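PDB 2IHR: peptide chain release factor RF2 from Thermus thermophilus, which recognises the stop codons UGA and UAA on the ribosome and directs termination of translation, with release of the finished peptide. Local coordinates for residues A[149-155]-A[168-174]; A[27-31]-A[41-46]. All coordinates share one frame. Numbering follows the deposited sequence.

Contact 1: residues A[149-155]-A[168-174]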
loop_
_atom_site.group_PDB
_atom_site.type_symbol
_atom_site.label_atom_id
_atom_site.label_comp_id
_atom_site.label_asym_id
_atom_site.label_seq_id
_atom_site.Cartn_x
_atom_site.Cartn_y
_atom_site.Cartn_z
ATOM N N PHE A 149 6.590 4.905 -10.027
ATOM C CA PHE A 149 6.920 3.633 -9.406
ATOM C C PHE A 149 7.139 2.656 -10.540
ATOM O O PHE A 149 6.570 2.805 -11.614
ATOM C CB PHE A 149 5.792 3.100 -8.513
ATOM C CG PHE A 149 5.455 3.972 -7.331
ATOM C CD1 PHE A 149 6.343 4.949 -6.871
ATOM C CD2 PHE A 149 4.268 3.751 -6.616
ATOM C CE1 PHE A 149 6.058 5.697 -5.684
ATOM C CE2 PHE A 149 3.965 4.482 -5.442
ATOM C CZ PHE A 149 4.858 5.453 -4.968
ATOM N N GLN A 150 7.969 1.653 -10.292
ATOM C CA GLN A 150 8.266 0.634 -11.284
ATOM C C GLN A 150 7.395 -0.579 -10.991
ATOM O O GLN A 150 7.172 -0.967 -9.835
ATOM C CB GLN A 150 9.752 0.256 -11.227
ATOM C CG GLN A 150 10.679 1.434 -11.438
ATOM C CD GLN A 150 10.497 2.056 -12.801
ATOM O OE1 GLN A 150 10.984 1.531 -13.802
ATOM N NE2 GLN A 150 9.776 3.174 -12.855
ATOM N N VAL A 151 6.906 -1.175 -12.058
ATOM C CA VAL A 151 6.042 -2.312 -11.920
ATOM C C VAL A 151 6.703 -3.547 -12.537
ATOM O O VAL A 151 7.182 -3.513 -13.677
ATOM C CB VAL A 151 4.633 -2.019 -12.599
ATOM C CG1 VAL A 151 3.690 -3.229 -12.471
ATOM C CG2 VAL A 151 3.991 -0.801 -11.960
ATOM N N GLU A 152 6.705 -4.633 -11.760
ATOM C CA GLU A 152 7.262 -5.917 -12.163
ATOM C C GLU A 152 6.133 -6.934 -12.163
ATOM O O GLU A 152 5.662 -7.346 -11.109
ATOM C CB GLU A 152 8.319 -6.342 -11.160
ATOM C CG GLU A 152 9.625 -6.734 -11.759
ATOM C CD GLU A 152 10.795 -6.221 -10.946
ATOM O OE1 GLU A 152 11.056 -4.998 -11.010
ATOM O OE2 GLU A 152 11.448 -7.035 -10.241
ATOM N N VAL A 153 5.665 -7.334 -13.331
ATOM C CA VAL A 153 4.598 -8.315 -13.344
ATOM C C VAL A 153 5.160 -9.654 -12.908
ATOM O O VAL A 153 5.753 -10.377 -13.705
ATOM C CB VAL A 153 4.011 -8.512 -14.727
ATOM C CG1 VAL A 153 2.920 -9.650 -14.671
ATOM C CG2 VAL A 153 3.484 -7.196 -15.247
ATOM N N VAL A 154 4.975 -9.990 -11.643
ATOM C CA VAL A 154 5.484 -11.254 -11.156
ATOM C C VAL A 154 4.853 -12.392 -11.920
ATOM O O VAL A 154 5.524 -13.309 -12.353
ATOM C CB VAL A 154 5.192 -11.430 -9.676
ATOM C CG1 VAL A 154 5.491 -12.852 -9.273
ATOM C CG2 VAL A 154 6.032 -10.437 -8.855
ATOM N N ASP A 155 3.555 -12.331 -12.125
ATOM C CA ASP A 155 2.902 -13.427 -12.828
ATOM C C ASP A 155 1.571 -12.924 -13.355
ATOM O O ASP A 155 1.000 -12.010 -12.805
ATOM C CB ASP A 155 2.708 -14.611 -11.851
ATOM C CG ASP A 155 2.327 -15.919 -12.558
ATOM O OD1 ASP A 155 2.769 -16.142 -13.703
ATOM O OD2 ASP A 155 1.603 -16.742 -11.962
ATOM N N GLN A 168 -0.301 -10.793 -10.334
ATOM C CA GLN A 168 0.447 -10.386 -9.144
ATOM C C GLN A 168 1.651 -9.520 -9.510
ATOM O O GLN A 168 2.560 -9.957 -10.203
ATOM C CB GLN A 168 0.924 -11.598 -8.361
ATOM C CG GLN A 168 1.828 -11.197 -7.226
ATOM C CD GLN A 168 2.288 -12.374 -6.453
ATOM O OE1 GLN A 168 3.116 -13.167 -6.928
ATOM N NE2 GLN A 168 1.738 -12.531 -5.253
ATOM N N ILE A 169 1.646 -8.289 -9.010
ATOM C CA ILE A 169 2.706 -7.350 -9.309
ATOM C C ILE A 169 3.502 -6.842 -8.116
ATOM O O ILE A 169 3.106 -6.985 -6.951
ATOM C CB ILE A 169 2.157 -6.153 -10.069
ATOM C CG1 ILE A 169 1.263 -5.299 -9.153
ATOM C CG2 ILE A 169 1.383 -6.653 -11.272
ATOM C CD1 ILE A 169 0.842 -3.899 -9.757
ATOM N N LEU A 170 4.648 -6.250 -8.447
ATOM C CA LEU A 170 5.571 -5.712 -7.473
ATOM C C LEU A 170 5.729 -4.272 -7.890
ATOM O O LEU A 170 6.189 -3.975 -9.018
ATOM C CB LEU A 170 6.899 -6.451 -7.574
ATOM C CG LEU A 170 8.040 -6.045 -6.642
ATOM C CD1 LEU A 170 7.617 -6.139 -5.228
ATOM C CD2 LEU A 170 9.208 -6.939 -6.924
ATOM N N VAL A 171 5.316 -3.383 -6.983
ATOM C CA VAL A 171 5.336 -1.955 -7.227
ATOM C C VAL A 171 6.437 -1.394 -6.379
ATOM O O VAL A 171 6.347 -1.383 -5.148
ATOM C CB VAL A 171 3.937 -1.318 -6.863
ATOM C CG1 VAL A 171 3.956 0.229 -7.010
ATOM C CG2 VAL A 171 2.872 -1.911 -7.775
ATOM N N LYS A 172 7.468 -0.904 -7.058
ATOM C CA LYS A 172 8.652 -0.364 -6.400
ATOM C C LYS A 172 8.730 1.163 -6.379
ATOM O O LYS A 172 8.739 1.823 -7.416
ATOM C CB LYS A 172 9.882 -0.956 -7.080
ATOM C CG LYS A 172 9.849 -2.486 -7.248
ATOM C CD LYS A 172 10.985 -2.904 -8.135
ATOM C CE LYS A 172 11.373 -4.345 -7.895
ATOM N NZ LYS A 172 12.762 -4.651 -8.395
ATOM N N GLY A 173 8.792 1.707 -5.169
ATOM C CA GLY A 173 8.850 3.144 -4.974
ATOM C C GLY A 173 8.593 3.411 -3.499
ATOM O O GLY A 173 8.111 2.535 -2.774
ATOM N N GLU A 174 8.910 4.626 -3.055
ATOM C CA GLU A 174 8.744 5.008 -1.661
ATOM C C GLU A 174 7.295 4.950 -1.229
ATOM O O GLU A 174 6.421 5.538 -1.859
ATOM C CB GLU A 174 9.354 6.404 -1.425
ATOM C CG GLU A 174 8.457 7.462 -0.785
ATOM C CD GLU A 174 7.413 8.011 -1.740
ATOM O OE1 GLU A 174 7.759 8.260 -2.916
ATOM O OE2 GLU A 174 6.251 8.206 -1.315
#
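An antiparallel beta hairpin, at one margin of the mixed sheet, brings strand 150-158 against strand 164-172, with a classic beta bulge where V154 and D155 both face Q168. Backbone bonds at the Q150–K172 and E152–L170 pairs zip the two strands together. On one face V151 sits opposite V171 and V153 opposite I169; V151 CG1 reaches diagonally to I169 CD1 at 4.0 Å, and helix 127-145 lies against this side through A144 and L137. At the open end F149 swings across to the partner segment, its CD2 3.6 Å from V171 CG1. The ring fits the hollow left by G173, with F149 CD1 3.6 Å from G173 CA; a beta carbon on G173 would collide with that ring. The other face carries E152, L170 and K172, and E152 and K172 join in a salt bridge, E152 OE1 to K172 NZ 3.1 Å. V154 is turned toward the neighbouring strand by the bulge, its CG2 4.3 Å from L170 CB, and both residues touch L274 of helix 268-294. The extra residue lets one carbonyl serve two amides: Q168 O accepts from D155 N at 3.2 Å and, weakly, from V154 N at 2.8 Å, while Q168 N returns a bond to D155 O at 3.0 Å.

Contact 2: residues A[27-31]-A[41-46]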
loop_
_atom_site.group_PDB
_atom_site.type_symbol
_atom_site.label_atom_id
_atom_site.label_comp_id
_atom_site.label_asym_id
_atom_site.label_seq_id
_atom_site.Cartn_x
_atom_site.Cartn_y
_atom_site.Cartn_z
ATOM N N LYS A 27 16.834 9.237 24.202
ATOM C CA LYS A 27 18.169 9.761 24.454
ATOM C C LYS A 27 18.838 9.160 25.691
ATOM O O LYS A 27 20.025 8.852 25.651
ATOM C CB LYS A 27 18.131 11.287 24.590
ATOM C CG LYS A 27 18.656 12.031 23.369
ATOM C CD LYS A 27 18.796 13.532 23.625
ATOM C CE LYS A 27 17.444 14.204 23.846
ATOM N NZ LYS A 27 17.557 15.686 24.009
ATOM N N GLU A 28 18.088 8.989 26.781
ATOM C CA GLU A 28 18.640 8.438 28.030
ATOM C C GLU A 28 19.126 6.990 27.884
ATOM O O GLU A 28 20.184 6.623 28.403
ATOM C CB GLU A 28 17.593 8.526 29.155
ATOM C CG GLU A 28 18.140 8.471 30.598
ATOM C CD GLU A 28 18.583 7.082 31.046
ATOM O OE1 GLU A 28 19.737 6.688 30.768
ATOM O OE2 GLU A 28 17.768 6.378 31.681
ATOM N N LEU A 29 18.353 6.172 27.175
ATOM C CA LEU A 29 18.713 4.774 26.964
ATOM C C LEU A 29 19.961 4.701 26.081
ATOM O O LEU A 29 20.721 3.736 26.146
ATOM C CB LEU A 29 17.540 4.031 26.308
ATOM C CG LEU A 29 17.192 2.641 26.856
ATOM C CD1 LEU A 29 15.799 2.231 26.386
ATOM C CD2 LEU A 29 18.247 1.637 26.414
ATOM N N GLU A 30 20.163 5.740 25.271
ATOM C CA GLU A 30 21.310 5.844 24.364
ATOM C C GLU A 30 22.498 6.568 25.019
ATOM O O GLU A 30 23.559 6.710 24.402
ATOM C CB GLU A 30 20.903 6.594 23.088
ATOM C CG GLU A 30 19.854 5.893 22.238
ATOM C CD GLU A 30 20.446 4.818 21.352
ATOM O OE1 GLU A 30 21.087 3.889 21.886
ATOM O OE2 GLU A 30 20.270 4.902 20.116
ATOM N N ARG A 31 22.307 7.033 26.257
ATOM C CA ARG A 31 23.354 7.737 27.008
ATOM C C ARG A 31 24.210 6.748 27.784
ATOM O O ARG A 31 25.428 6.909 27.870
ATOM C CB ARG A 31 22.759 8.747 28.005
ATOM C CG ARG A 31 22.131 10.002 27.390
ATOM C CD ARG A 31 21.670 10.998 28.472
ATOM N NE ARG A 31 20.782 12.042 27.950
ATOM C CZ ARG A 31 20.223 13.001 28.687
ATOM N NH1 ARG A 31 20.453 13.069 29.992
ATOM N NH2 ARG A 31 19.418 13.889 28.120
ATOM N N ASP A 41 18.158 -2.756 19.751
ATOM C CA ASP A 41 17.391 -1.672 20.377
ATOM C C ASP A 41 18.049 -0.291 20.185
ATOM O O ASP A 41 17.353 0.708 19.989
ATOM C CB ASP A 41 17.197 -1.968 21.879
ATOM C CG ASP A 41 15.959 -1.286 22.465
ATOM O OD1 ASP A 41 15.923 -0.036 22.515
ATOM O OD2 ASP A 41 15.020 -2.008 22.876
ATOM N N PRO A 42 19.396 -0.217 20.246
ATOM C CA PRO A 42 20.149 1.037 20.080
ATOM C C PRO A 42 20.068 1.651 18.679
ATOM O O PRO A 42 20.257 2.858 18.507
ATOM C CB PRO A 42 21.580 0.626 20.416
ATOM C CG PRO A 42 21.391 -0.484 21.393
ATOM C CD PRO A 42 20.286 -1.277 20.753
ATOM N N GLU A 43 19.799 0.808 17.686
ATOM C CA GLU A 43 19.715 1.244 16.294
ATOM C C GLU A 43 18.383 1.931 15.973
ATOM O O GLU A 43 18.289 2.698 15.011
ATOM C CB GLU A 43 19.910 0.038 15.363
ATOM C CG GLU A 43 20.997 -0.955 15.804
ATOM C CD GLU A 43 22.412 -0.411 15.677
ATOM O OE1 GLU A 43 22.690 0.676 16.226
ATOM O OE2 GLU A 43 23.250 -1.080 15.033
ATOM N N ALA A 44 17.359 1.652 16.777
ATOM C CA ALA A 44 16.036 2.242 16.576
ATOM C C ALA A 44 15.669 3.218 17.697
ATOM O O ALA A 44 14.492 3.366 18.037
ATOM C CB ALA A 44 14.980 1.137 16.471
ATOM N N ALA A 45 16.680 3.875 18.265
ATOM C CA ALA A 45 16.479 4.851 19.338
ATOM C C ALA A 45 16.866 6.244 18.838
ATOM O O ALA A 45 16.462 7.260 19.409
ATOM C CB ALA A 45 17.315 4.475 20.563
ATOM N N ARG A 46 17.658 6.274 17.770
ATOM C CA ARG A 46 18.096 7.520 17.150
ATOM C C ARG A 46 17.108 7.822 16.022
ATOM O O ARG A 46 16.803 8.982 15.738
ATOM C CB ARG A 46 19.511 7.358 16.583
ATOM C CG ARG A 46 20.076 8.606 15.907
ATOM C CD ARG A 46 21.339 8.284 15.105
ATOM N NE ARG A 46 21.078 7.324 14.030
ATOM C CZ ARG A 46 20.318 7.569 12.963
ATOM N NH1 ARG A 46 19.734 8.750 12.813
ATOM N NH2 ARG A 46 20.135 6.625 12.049
#
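E30 pushes its carboxylate over residues P42 and A45, where it lies against the CB edge of the proline and the methyl of the alanine. E30 OE2 lies 3.0 Å from A45 CB and 2.6 Å from P42 O, while E30 OE1 is 3.6 Å from P42 CB, so that the acid group is pressed tightly against the P42 carbonyl and the A45 methyl. Both chi1 and chi2 of E30 are in the m well, bending the side chain so that its carboxylate reaches these two residues. The backbones themselves stay apart, the closest approach of alpha carbons being 6.5 Å between E30 and P42. The contact joins two parts of the long connection between helix 19-26 and helix 50-54, within the PCRF region of the release factor. Residues 27-29 keep helical backbone angles just beyond the first of these helices, and R31 N still donates to E28 O at 3.0 Å; residues 41-46 form no regular helix or strand. D35, in the intervening loop, touches L29 and P42, and its carboxylate comes close to that of E30. Farther out, the tip of L29 grazes D41, with L29 CD1 4.5 Å from D41 OD1. At the other margin E30 OE2 is 3.8 Å from R46 N, and the side chain of R46 leads away from residues 27-31.

In the fold
Contact 1 is partly buried in the body of the molecule, its centre about 12 Å from that of the chain, whereas contact 2 lies at the surface, its centre about 29 Å from the same point. They share no element: one pairs the two strands of a hairpin, the other two parts of a connection between helices, earlier in the chain. Their chemistry differs accordingly. Contact 1 rests on backbone hydrogen bonds, interrupted by one bulge, with apolar packing and a salt bridge, and buries 706 Å², while contact 2 buries 194 Å² and depends largely on one acidic side chain. Both belong to the PCRF region, yet their centres stand about 35 Å apart and their nearest atoms about 17 Å, without touching.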